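PDB 1WLU: phenylacetic acid degradation protein PaaI from Thermus thermophilus HB8, which acts as a hot dog-fold thioesterase of phenylacetic acid degradation with an induced-fit reaction mechanism, and probably hydrolyses acyl-CoA thioesters. Local coordinates for the interface of chains A and B and the interface of chains A and C. Residues are numbered along the deposited sequence; one frame, centred on the assembly and turned at random. Chains: chain A/B/C, phenylacetic acid degradation protein PaaI.

Contact 1: the interface of chains A and B. Residues chain A 52-53, 56, 61; chain B 34-35.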
loop_
_atom_site.group_PDB
_atom_site.type_symbol
_atom_site.label_atom_id
_atom_site.label_comp_id
_atom_site.label_asym_id
_atom_site.label_seq_id
_atom_site.Cartn_x
_atom_site.Cartn_y
_atom_site.Cartn_z
ATOM N N ALA A 52 8.337 4.100 -13.971
ATOM C CA ALA A 52 9.703 3.718 -14.309
ATOM C C ALA A 52 10.430 4.823 -15.066
ATOM O O ALA A 52 11.559 5.180 -14.729
ATOM C CB ALA A 52 9.689 2.446 -15.144
ATOM N N LEU A 53 9.784 5.365 -16.090
ATOM C CA LEU A 53 10.406 6.420 -16.876
ATOM C C LEU A 53 10.647 7.682 -16.054
ATOM O O LEU A 53 11.740 8.251 -16.085
ATOM C CB LEU A 53 9.553 6.733 -18.109
ATOM C CG LEU A 53 9.543 5.622 -19.166
ATOM C CD1 LEU A 53 8.635 6.015 -20.318
ATOM C CD2 LEU A 53 10.962 5.368 -19.668
ATOM N N ASN A 56 13.485 7.069 -13.458
ATOM C CA ASN A 56 14.806 6.893 -14.036
ATOM C C ASN A 56 15.405 8.144 -14.665
ATOM O O ASN A 56 16.576 8.144 -15.040
ATOM C CB ASN A 56 14.793 5.712 -15.011
ATOM C CG ASN A 56 14.914 4.377 -14.288
ATOM O OD1 ASN A 56 16.016 3.857 -14.095
ATOM N ND2 ASN A 56 13.782 3.832 -13.854
ATOM N N ALA A 61 17.033 3.433 -11.097
ATOM C CA ALA A 61 16.186 3.172 -9.940
ATOM C C ALA A 61 15.287 1.974 -10.193
ATOM O O ALA A 61 14.851 1.742 -11.321
ATOM C CB ALA A 61 15.339 4.399 -9.630
ATOM N N LEU B 34 12.929 -1.917 -19.676
ATOM C CA LEU B 34 14.071 -1.143 -20.150
ATOM C C LEU B 34 15.356 -1.508 -19.411
ATOM O O LEU B 34 16.447 -1.124 -19.830
ATOM C CB LEU B 34 13.802 0.359 -19.986
ATOM C CG LEU B 34 13.757 0.939 -18.566
ATOM C CD1 LEU B 34 13.654 2.458 -18.653
ATOM C CD2 LEU B 34 12.580 0.364 -17.785
ATOM N N HIS B 35 15.222 -2.244 -18.311
ATOM C CA HIS B 35 16.376 -2.659 -17.515
ATOM C C HIS B 35 16.873 -4.038 -17.946
ATOM O O HIS B 35 17.971 -4.457 -17.572
ATOM C CB HIS B 35 16.014 -2.713 -16.026
ATOM C CG HIS B 35 15.431 -1.443 -15.491
ATOM N ND1 HIS B 35 16.082 -0.231 -15.571
ATOM C CD2 HIS B 35 14.268 -1.203 -14.837
ATOM C CE1 HIS B 35 15.347 0.700 -14.989
ATOM N NE2 HIS B 35 14.241 0.137 -14.536
#

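Contact 2: the interface of chains A and C. Residues chain A 87, 97, 109, 111; chain C 97, 109.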
loop_
_atom_site.group_PDB
_atom_site.type_symbol
_atom_site.label_atom_id
_atom_site.label_comp_id
_atom_site.label_asym_id
_atom_site.label_seq_id
_atom_site.Cartn_x
_atom_site.Cartn_y
_atom_site.Cartn_z
ATOM N N VAL A 87 6.838 13.069 -6.100
ATOM C CA VAL A 87 6.318 13.496 -4.802
ATOM C C VAL A 87 7.462 13.781 -3.831
ATOM O O VAL A 87 7.409 14.731 -3.048
ATOM C CB VAL A 87 5.394 12.401 -4.198
ATOM C CG1 VAL A 87 4.938 12.803 -2.807
ATOM C CG2 VAL A 87 4.187 12.183 -5.105
ATOM N N ARG A 97 3.630 9.739 -7.790
ATOM C CA ARG A 97 2.191 9.538 -7.851
ATOM C C ARG A 97 1.863 9.422 -9.331
ATOM O O ARG A 97 2.318 10.235 -10.138
ATOM C CB ARG A 97 1.424 10.726 -7.263
ATOM C CG ARG A 97 -0.030 10.770 -7.741
ATOM C CD ARG A 97 -0.892 11.771 -6.991
ATOM N NE ARG A 97 -0.317 13.111 -6.959
ATOM C CZ ARG A 97 0.343 13.617 -5.921
ATOM N NH1 ARG A 97 0.515 12.894 -4.821
ATOM N NH2 ARG A 97 0.830 14.849 -5.984
ATOM N N LEU A 109 -5.338 5.161 -9.215
ATOM C CA LEU A 109 -4.266 5.949 -8.622
ATOM C C LEU A 109 -3.154 4.996 -8.212
ATOM O O LEU A 109 -3.386 4.029 -7.486
ATOM C CB LEU A 109 -4.766 6.702 -7.387
ATOM C CG LEU A 109 -3.695 7.499 -6.634
ATOM C CD1 LEU A 109 -3.220 8.657 -7.497
ATOM C CD2 LEU A 109 -4.265 8.016 -5.321
ATOM N N THR A 111 0.743 4.705 -6.513
ATOM C CA THR A 111 1.696 5.375 -5.637
ATOM C C THR A 111 2.883 4.426 -5.532
ATOM O O THR A 111 2.720 3.279 -5.126
ATOM C CB THR A 111 1.096 5.597 -4.233
ATOM O OG1 THR A 111 -0.193 6.213 -4.354
ATOM C CG2 THR A 111 2.004 6.498 -3.404
ATOM N N ARG C 97 -6.215 11.401 -0.322
ATOM C CA ARG C 97 -4.775 11.599 -0.260
ATOM C C ARG C 97 -4.551 12.562 0.896
ATOM O O ARG C 97 -5.231 13.585 0.998
ATOM C CB ARG C 97 -4.231 12.229 -1.545
ATOM C CG ARG C 97 -2.862 12.881 -1.335
ATOM C CD ARG C 97 -2.173 13.290 -2.625
ATOM N NE ARG C 97 -3.012 14.113 -3.487
ATOM C CZ ARG C 97 -3.678 13.654 -4.543
ATOM N NH1 ARG C 97 -3.604 12.370 -4.873
ATOM N NH2 ARG C 97 -4.416 14.481 -5.270
ATOM N N LEU C 109 3.371 10.929 3.042
ATOM C CA LEU C 109 2.208 10.880 2.164
ATOM C C LEU C 109 1.358 9.688 2.578
ATOM O O LEU C 109 1.847 8.560 2.655
ATOM C CB LEU C 109 2.636 10.712 0.705
ATOM C CG LEU C 109 1.486 10.565 -0.297
ATOM C CD1 LEU C 109 0.710 11.869 -0.379
ATOM C CD2 LEU C 109 2.039 10.190 -1.665
#

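Contact 3: the interface of chains A and C. Residues chain A 67, 69, 109, 111; chain C 67, 111-113.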
loop_
_atom_site.group_PDB
_atom_site.type_symbol
_atom_site.label_atom_id
_atom_site.label_comp_id
_atom_site.label_asym_id
_atom_site.label_seq_id
_atom_site.Cartn_x
_atom_site.Cartn_y
_atom_site.Cartn_z
ATOM N N ARG A 67 1.532 0.832 -4.859
ATOM C CA ARG A 67 0.129 0.646 -4.516
ATOM C C ARG A 67 -0.711 1.067 -5.708
ATOM O O ARG A 67 -0.436 2.083 -6.351
ATOM C CB ARG A 67 -0.248 1.498 -3.302
ATOM C CG ARG A 67 -1.727 1.437 -2.913
ATOM C CD ARG A 67 -1.985 2.398 -1.761
ATOM N NE ARG A 67 -3.397 2.522 -1.401
ATOM C CZ ARG A 67 -3.957 1.980 -0.324
ATOM N NH1 ARG A 67 -3.236 1.257 0.526
ATOM N NH2 ARG A 67 -5.245 2.186 -0.081
ATOM N N ASP A 69 -4.736 1.689 -6.687
ATOM C CA ASP A 69 -6.121 1.817 -6.247
ATOM C C ASP A 69 -6.985 1.959 -7.494
ATOM O O ASP A 69 -6.796 2.880 -8.286
ATOM C CB ASP A 69 -6.279 3.038 -5.334
ATOM C CG ASP A 69 -5.578 2.858 -3.998
ATOM O OD1 ASP A 69 -5.831 1.833 -3.329
ATOM O OD2 ASP A 69 -4.784 3.740 -3.610
ATOM N N LEU A 109 -5.338 5.161 -9.215
ATOM C CA LEU A 109 -4.266 5.949 -8.622
ATOM C C LEU A 109 -3.154 4.996 -8.212
ATOM O O LEU A 109 -3.386 4.029 -7.486
ATOM C CB LEU A 109 -4.766 6.702 -7.387
ATOM C CG LEU A 109 -3.695 7.499 -6.634
ATOM C CD1 LEU A 109 -3.220 8.657 -7.497
ATOM C CD2 LEU A 109 -4.265 8.016 -5.321
ATOM N N THR A 111 0.743 4.705 -6.513
ATOM C CA THR A 111 1.696 5.375 -5.637
ATOM C C THR A 111 2.883 4.426 -5.532
ATOM O O THR A 111 2.720 3.279 -5.126
ATOM C CB THR A 111 1.096 5.597 -4.233
ATOM O OG1 THR A 111 -0.193 6.213 -4.354
ATOM C CG2 THR A 111 2.004 6.498 -3.404
ATOM N N ARG C 67 -2.060 3.486 3.202
ATOM C CA ARG C 67 -0.627 3.421 2.956
ATOM C C ARG C 67 0.008 4.688 3.499
ATOM O O ARG C 67 -0.527 5.788 3.331
ATOM C CB ARG C 67 -0.341 3.312 1.456
ATOM C CG ARG C 67 1.145 3.322 1.086
ATOM C CD ARG C 67 1.287 3.309 -0.429
ATOM N NE ARG C 67 2.666 3.458 -0.893
ATOM C CZ ARG C 67 3.412 2.474 -1.385
ATOM N NH1 ARG C 67 2.931 1.240 -1.484
ATOM N NH2 ARG C 67 4.643 2.733 -1.807
ATOM N N THR C 111 -2.240 7.537 1.816
ATOM C CA THR C 111 -3.238 7.240 0.797
ATOM C C THR C 111 -4.186 6.237 1.441
ATOM O O THR C 111 -3.754 5.176 1.881
ATOM C CB THR C 111 -2.587 6.599 -0.447
ATOM O OG1 THR C 111 -1.471 7.395 -0.868
ATOM C CG2 THR C 111 -3.595 6.511 -1.587
ATOM N N GLY C 112 -5.473 6.559 1.507
ATOM C CA GLY C 112 -6.397 5.639 2.143
ATOM C C GLY C 112 -7.749 5.499 1.483
ATOM O O GLY C 112 -8.251 6.435 0.862
ATOM N N THR C 113 -8.331 4.313 1.618
ATOM C CA THR C 113 -9.639 4.027 1.052
ATOM C C THR C 113 -10.576 3.569 2.155
ATOM O O THR C 113 -10.199 2.766 3.011
ATOM C CB THR C 113 -9.542 2.936 -0.024
ATOM O OG1 THR C 113 -8.805 3.449 -1.139
ATOM C CG2 THR C 113 -10.931 2.507 -0.490
HETATM O O HOH W 1 -8.555 1.541 -2.927
HETATM O O HOH W 2 -6.221 4.421 -1.174
HETATM O O HOH W 3 -1.053 8.613 -3.305
#

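Contact 1: the interface of chains A and B
A:Asn56, in the last turn of helix 40-56, meets B:His35 in a loop of chain B whose backbone keeps helix-like torsions (phi -93° at B:His35). CG of A:Asn56 lies beside the backbone N and opposite the carbonyl carbon (chi1 -81°), which carries the amide to the ring. The amide comes to the rim of the imidazole from the opposite direction, with CG of A:Asn56 in the ring plane and the two planes 45° apart. OD1 of A:Asn56 lies 3.3 Å from CE1 of B:His35. Helix and strand both hold this amide: ND2 of A:Asn56 gives a nearly straight hydrogen bond of 2.7 Å to the carbonyl O of A:Ala52, and N of A:Ala61 reaches OD1 of A:Asn56 at 3.2 Å from above the carbonyl plane. With the amide of A:Asn56 cut back to an alanine, the ties to A:Ala52 and A:Ala61 would be gone, and the rim of B:His35 would probably face a gap. Nearby, CD1 of B:Leu34 touches CD2 of A:Leu53 at 4.1 Å, while its other methyl, CD2, lies against a face of the B:His35 ring. The patch thus seats a loop of one subunit on the central helix of its neighbour, probably helping to hold together a hot dog dimer.

Contact 2: the interface of chains A and C
The beta-sheets of two hot dog subunits face each other here, and A:Arg97 and C:Arg97, from strand 93-102 of each chain, meet where the sheets approach. Their side chains cross at about a right angle. Each starts out extended and then bends at its third torsion (chi3 52°), which turns the guanidinium toward the partner chain. The result is a reciprocal overlap: CD of A:Arg97 lies 3.5 Å from NH1 of C:Arg97, and the same pair recurs with the chains exchanged. NE of each arginine sits 4.0 Å above the guanidinium plane of the other, displaced toward its rim, and the planes are 35° apart. Bringing two such groups together would probably be costly without screening by solvent or by other charges. Beside the arginines the contact becomes apolar. Strand 105-116 of chain C contributes C:Leu109, whose CD2 touches both A:Val87 and A:Thr111. It crosses the branch of A:Val87, the loop residue between strands 79-86 and 88-89, and reaches tip to tip toward the methyl of A:Thr111. The leucine therefore fits between a loop and a strand of the opposite subunit, the CD2 methyl of C:Leu109 being 4.1 Å from CG1 of A:Val87 and equally 4.1 Å from CG2 of A:Thr111.

Contact 3: the interface of chains A and C
A:Arg67 and C:Arg67 run antiparallel alongside one another across the contact, each chain fully extended as far as NE (chi3 174°). CB of A:Arg67 lies 3.7 Å from NH1 of C:Arg67, so the guanidinium of one arginine rests by the root of the other. Farther along, CD of A:Arg67 meets CD of C:Arg67 at 3.6 Å, the place where the aliphatic stems pack. NE of A:Arg67 pairs within its own chain, making a 2.9 Å salt bridge with OD2 of A:Asp69; OD2 accepts on its syn lone pair and itself lies close to the guanidinium plane, which helps to hold the rotation of the head. The methyl CG2 of C:Thr111 also approaches that carboxylate oxygen. Over the centre of the guanidinium stands the carbonyl O of C:Thr111, 3.9 Å from CZ of A:Arg67. The two heads point away from each other, NE of A:Arg67 being 6.2 Å from NE of C:Arg67, and A:Asp69 and this carbonyl probably offset the charge on A:Arg67. NH1 of A:Arg67 in turn lies by CB of C:Arg67, the twin of the first pair. At the tip, NH2 of A:Arg67 binds water 2 at 2.7 Å, and this water also links OD2 of A:Asp69 to OG1 of C:Thr113. Water 3 joins OG1 of A:Thr111 and OG1 of C:Thr111. Antiparallel arginine stems and shared waters thus bring two sheets together, probably helping to hold the deposited four-chain assembly.

Contacts 2 and 3 belong to one interface, that of chains A and C: the centres of their C-alpha atoms are about 7 Å apart, and A:Leu109 and A:Thr111 of strand 105-116 take part in both. Contact 1 lies on another surface of chain A, about 19 Å from contact 2 and 22 Å from contact 3 between the same kinds of centre. Strand 61-70 spans this distance, with its first residue in contact 1 and later ones in contact 3. In these patches chain A turns mainly its helix toward B and mainly its sheet toward C, consistent with a dimer of dimers in the four-chain assembly.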